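Long-range contact in aldolase (Klebsiella pneumoniae, PDB 6VOQ), which belongs to the class II aldolase and adducin family and binds a zinc ion: residues Lys90-Ser104 with Leu157-Leu170. Residues are numbered along the deposited sequence; the frame is centred on the assembly and turned at random.
With ZN (zinc ion), chain B.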
# COMPACT_ATOMS: atom_id res chain seq x y z
N LYS A 90 -9.20 -26.40 -11.09
CA LYS A 90 -8.61 -27.15 -10.00
C LYS A 90 -8.47 -26.34 -8.72
O LYS A 90 -8.10 -26.91 -7.69
CB LYS A 90 -7.22 -27.69 -10.41
CG LYS A 90 -7.21 -28.45 -11.72
CD LYS A 90 -8.07 -29.70 -11.65
CE LYS A 90 -7.99 -30.50 -12.94
NZ LYS A 90 -8.77 -31.78 -12.89
N ALA A 91 -8.76 -25.04 -8.77
CA ALA A 91 -8.58 -24.16 -7.63
C ALA A 91 -9.33 -22.87 -7.92
O ALA A 91 -9.40 -22.42 -9.07
CB ALA A 91 -7.11 -23.86 -7.34
N ILE A 92 -9.88 -22.29 -6.86
CA ILE A 92 -10.68 -21.08 -6.93
C ILE A 92 -10.20 -20.13 -5.86
O ILE A 92 -10.02 -20.52 -4.70
CB ILE A 92 -12.18 -21.36 -6.75
CG1 ILE A 92 -12.74 -22.12 -7.95
CG2 ILE A 92 -12.95 -20.06 -6.58
CD1 ILE A 92 -14.25 -22.33 -7.83
N VAL A 93 -9.99 -18.88 -6.25
CA VAL A 93 -9.65 -17.80 -5.33
C VAL A 93 -10.82 -16.84 -5.34
O VAL A 93 -11.21 -16.33 -6.40
CB VAL A 93 -8.34 -17.10 -5.74
CG1 VAL A 93 -8.19 -15.74 -5.05
CG2 VAL A 93 -7.17 -18.00 -5.42
N HIS A 94 -11.42 -16.62 -4.18
CA HIS A 94 -12.45 -15.62 -4.03
C HIS A 94 -11.97 -14.56 -3.05
O HIS A 94 -11.60 -14.89 -1.92
CB HIS A 94 -13.76 -16.21 -3.54
CG HIS A 94 -14.77 -15.18 -3.16
ND1 HIS A 94 -15.20 -14.21 -4.05
CD2 HIS A 94 -15.40 -14.93 -1.99
CE1 HIS A 94 -16.07 -13.42 -3.44
NE2 HIS A 94 -16.21 -13.84 -2.19
N LEU A 95 -11.96 -13.31 -3.49
CA LEU A 95 -11.52 -12.20 -2.66
C LEU A 95 -12.50 -11.05 -2.83
O LEU A 95 -13.25 -10.99 -3.80
CB LEU A 95 -10.12 -11.72 -3.05
CG LEU A 95 -8.97 -12.69 -2.89
CD1 LEU A 95 -7.79 -12.08 -3.60
CD2 LEU A 95 -8.67 -12.90 -1.42
N HIS A 96 -12.48 -10.14 -1.86
CA HIS A 96 -13.08 -8.83 -2.05
C HIS A 96 -12.00 -7.80 -2.36
O HIS A 96 -11.96 -6.73 -1.75
CB HIS A 96 -13.88 -8.42 -0.82
CG HIS A 96 -14.94 -9.40 -0.43
ND1 HIS A 96 -15.74 -9.24 0.67
CD2 HIS A 96 -15.32 -10.57 -1.00
CE1 HIS A 96 -16.56 -10.26 0.78
NE2 HIS A 96 -16.33 -11.09 -0.22
N SER A 97 -11.10 -8.13 -3.29
CA SER A 97 -9.98 -7.24 -3.58
C SER A 97 -10.52 -5.91 -4.09
O SER A 97 -11.56 -5.86 -4.77
CB SER A 97 -9.00 -7.89 -4.57
OG SER A 97 -9.62 -8.26 -5.80
N HIS A 98 -9.83 -4.83 -3.73
CA HIS A 98 -10.48 -3.52 -3.68
C HIS A 98 -11.02 -3.10 -5.05
O HIS A 98 -12.21 -2.77 -5.19
CB HIS A 98 -9.52 -2.47 -3.15
CG HIS A 98 -10.12 -1.10 -3.13
ND1 HIS A 98 -11.07 -0.71 -2.21
CD2 HIS A 98 -9.99 -0.06 -4.00
CE1 HIS A 98 -11.46 0.52 -2.47
NE2 HIS A 98 -10.82 0.94 -3.55
N TYR A 99 -10.17 -3.10 -6.06
CA TYR A 99 -10.57 -2.54 -7.35
C TYR A 99 -11.49 -3.47 -8.12
O TYR A 99 -12.38 -2.99 -8.83
CB TYR A 99 -9.32 -2.15 -8.15
CG TYR A 99 -8.57 -1.04 -7.45
CD1 TYR A 99 -9.01 0.28 -7.54
CD2 TYR A 99 -7.48 -1.31 -6.63
CE1 TYR A 99 -8.35 1.29 -6.86
CE2 TYR A 99 -6.81 -0.30 -5.96
CZ TYR A 99 -7.26 0.99 -6.08
OH TYR A 99 -6.60 2.00 -5.41
N LEU A 100 -11.34 -4.79 -7.97
CA LEU A 100 -12.32 -5.67 -8.60
C LEU A 100 -13.67 -5.56 -7.92
O LEU A 100 -14.70 -5.63 -8.59
CB LEU A 100 -11.81 -7.11 -8.59
CG LEU A 100 -10.84 -7.48 -9.71
CD1 LEU A 100 -10.15 -8.81 -9.42
CD2 LEU A 100 -11.54 -7.52 -11.07
N THR A 101 -13.69 -5.38 -6.59
CA THR A 101 -14.94 -5.13 -5.89
C THR A 101 -15.55 -3.79 -6.30
O THR A 101 -16.76 -3.68 -6.49
CB THR A 101 -14.72 -5.15 -4.37
OG1 THR A 101 -14.25 -6.43 -3.95
CG2 THR A 101 -16.01 -4.81 -3.62
N ALA A 102 -14.71 -2.76 -6.42
CA ALA A 102 -15.17 -1.46 -6.89
C ALA A 102 -15.82 -1.59 -8.26
O ALA A 102 -16.97 -1.17 -8.46
CB ALA A 102 -14.02 -0.47 -6.96
N LEU A 103 -15.10 -2.20 -9.20
CA LEU A 103 -15.67 -2.47 -10.51
C LEU A 103 -17.00 -3.20 -10.41
O LEU A 103 -17.90 -2.97 -11.23
CB LEU A 103 -14.68 -3.28 -11.33
CG LEU A 103 -15.04 -3.57 -12.78
CD1 LEU A 103 -15.01 -2.29 -13.60
CD2 LEU A 103 -14.07 -4.56 -13.33
N SER A 104 -17.16 -4.06 -9.40
CA SER A 104 -18.38 -4.86 -9.29
C SER A 104 -19.57 -4.04 -8.81
O SER A 104 -20.71 -4.49 -8.95
CB SER A 104 -18.16 -6.04 -8.34
OG SER A 104 -18.55 -5.72 -7.01
N LEU A 157 -17.26 -11.93 -12.02
CA LEU A 157 -17.41 -10.78 -11.13
C LEU A 157 -18.81 -10.82 -10.56
O LEU A 157 -19.79 -10.66 -11.30
CB LEU A 157 -17.12 -9.48 -11.87
CG LEU A 157 -16.98 -8.21 -11.03
CD1 LEU A 157 -15.91 -8.35 -9.98
CD2 LEU A 157 -16.67 -7.02 -11.93
N LEU A 158 -18.90 -11.06 -9.25
CA LEU A 158 -20.17 -10.96 -8.53
C LEU A 158 -20.45 -9.50 -8.23
O LEU A 158 -19.69 -8.85 -7.50
CB LEU A 158 -20.11 -11.77 -7.23
CG LEU A 158 -19.65 -13.22 -7.28
CD1 LEU A 158 -19.79 -13.81 -5.89
CD2 LEU A 158 -20.46 -14.02 -8.27
N ALA A 159 -21.52 -8.97 -8.81
CA ALA A 159 -21.84 -7.56 -8.64
C ALA A 159 -22.00 -7.23 -7.17
O ALA A 159 -22.49 -8.04 -6.38
CB ALA A 159 -23.12 -7.23 -9.41
N ASN A 160 -21.56 -6.03 -6.79
CA ASN A 160 -21.64 -5.55 -5.40
C ASN A 160 -21.02 -6.55 -4.43
O ASN A 160 -21.54 -6.79 -3.34
CB ASN A 160 -23.08 -5.26 -4.99
CG ASN A 160 -23.75 -4.26 -5.88
OD1 ASN A 160 -24.47 -4.63 -6.82
ND2 ASN A 160 -23.52 -2.99 -5.61
N HIS A 161 -19.90 -7.14 -4.82
CA HIS A 161 -19.35 -8.23 -4.03
C HIS A 161 -17.85 -8.38 -4.26
O HIS A 161 -17.05 -7.96 -3.43
CB HIS A 161 -20.08 -9.52 -4.37
CG HIS A 161 -19.76 -10.65 -3.44
ND1 HIS A 161 -20.56 -11.76 -3.34
CD2 HIS A 161 -18.74 -10.83 -2.58
CE1 HIS A 161 -20.04 -12.59 -2.45
NE2 HIS A 161 -18.93 -12.05 -1.98
N GLY A 162 -17.47 -9.01 -5.38
CA GLY A 162 -16.08 -9.24 -5.69
C GLY A 162 -15.83 -10.37 -6.67
O GLY A 162 -16.76 -11.02 -7.16
N PRO A 163 -14.55 -10.62 -6.97
CA PRO A 163 -14.20 -11.62 -7.99
C PRO A 163 -14.18 -13.05 -7.48
O PRO A 163 -13.94 -13.33 -6.30
CB PRO A 163 -12.79 -11.19 -8.40
CG PRO A 163 -12.24 -10.62 -7.17
CD PRO A 163 -13.36 -9.86 -6.54
N VAL A 164 -14.42 -13.96 -8.41
CA VAL A 164 -14.27 -15.40 -8.21
C VAL A 164 -13.42 -15.88 -9.38
O VAL A 164 -13.83 -15.76 -10.54
CB VAL A 164 -15.62 -16.13 -8.18
CG1 VAL A 164 -15.41 -17.65 -8.14
CG2 VAL A 164 -16.45 -15.66 -7.00
N VAL A 165 -12.22 -16.39 -9.09
CA VAL A 165 -11.20 -16.63 -10.11
C VAL A 165 -10.74 -18.08 -10.05
O VAL A 165 -10.32 -18.56 -8.99
CB VAL A 165 -10.02 -15.67 -9.93
CG1 VAL A 165 -9.06 -15.77 -11.09
CG2 VAL A 165 -10.54 -14.23 -9.77
N THR A 166 -10.79 -18.77 -11.20
CA THR A 166 -10.36 -20.16 -11.27
C THR A 166 -8.93 -20.27 -11.79
O THR A 166 -8.34 -19.30 -12.28
CB THR A 166 -11.27 -21.01 -12.17
OG1 THR A 166 -10.95 -20.75 -13.54
CG2 THR A 166 -12.75 -20.72 -11.91
N GLY A 167 -8.39 -21.47 -11.67
CA GLY A 167 -7.06 -21.74 -12.18
C GLY A 167 -6.79 -23.23 -12.17
O GLY A 167 -7.54 -24.02 -11.59
N SER A 168 -5.70 -23.60 -12.85
CA SER A 168 -5.27 -25.00 -12.91
C SER A 168 -4.53 -25.43 -11.65
O SER A 168 -4.23 -26.62 -11.50
CB SER A 168 -4.37 -25.22 -14.13
OG SER A 168 -3.27 -24.32 -14.12
N SER A 169 -4.22 -24.48 -10.77
CA SER A 169 -3.69 -24.75 -9.44
C SER A 169 -4.04 -23.55 -8.57
O SER A 169 -4.56 -22.55 -9.06
CB SER A 169 -2.18 -24.99 -9.49
OG SER A 169 -1.48 -23.79 -9.74
N LEU A 170 -3.77 -23.65 -7.27
CA LEU A 170 -4.02 -22.50 -6.41
C LEU A 170 -3.10 -21.34 -6.75
O LEU A 170 -3.54 -20.18 -6.77
CB LEU A 170 -3.89 -22.87 -4.93
CG LEU A 170 -4.39 -21.78 -3.97
CD1 LEU A 170 -5.83 -21.33 -4.30
CD2 LEU A 170 -4.30 -22.24 -2.52
ZN ZN B . -17.45 -12.89 -0.68
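His94 and His161 meet at the zinc ion, and the path of His94 toward it shows how the contact is built. Its CB leaves the strand on the face shared with Val164, and CG lies anti to the backbone N (chi1 170°), which carries the ring alongside the neighbouring strand. ND1 of His94 donates to Pro163 O at 2.7 Å, approaching from above the carbonyl plane and not along a lone pair, while CG2 of Val164 lies 3.5 Å from ND1 of His94. CE1 of His94 passes 3.5 Å from His161 NE2, and His94 NE2 binds zinc at 2.2 Å. His96 and His161 add their own NE2 atoms, the His161 ring standing nearly upright to that of His94 (86°), and Glu75 completes the site.

Antiparallel strands 91-94 and 162-167 are neighbours inside the mixed sheet, with strand 30-34 beyond the first and 155-158 beyond the second. The Val93–Val165 pair ties them; its beta-branched side chains suit the extended backbone and face helix 170-190. On the other face, Ile92 CG2 packs on Val164 CG1. Pro163 has no N-H to offer; instead Pro163 CG fits against Leu100 CD1 at 3.6 Å. Ser104 OG accepts from His161 N (2.9 Å) and donates to Thr101 O, and Ser104 O accepts from Asn160 N, fastening the turn that carries the third histidine.

With ND1 of His94 donating to a backbone carbonyl, NE2 keeps its lone pair for the metal; carbonyl and zinc together fix the ring's rotation, and the second-shell bond would probably make it a stronger zinc ligand.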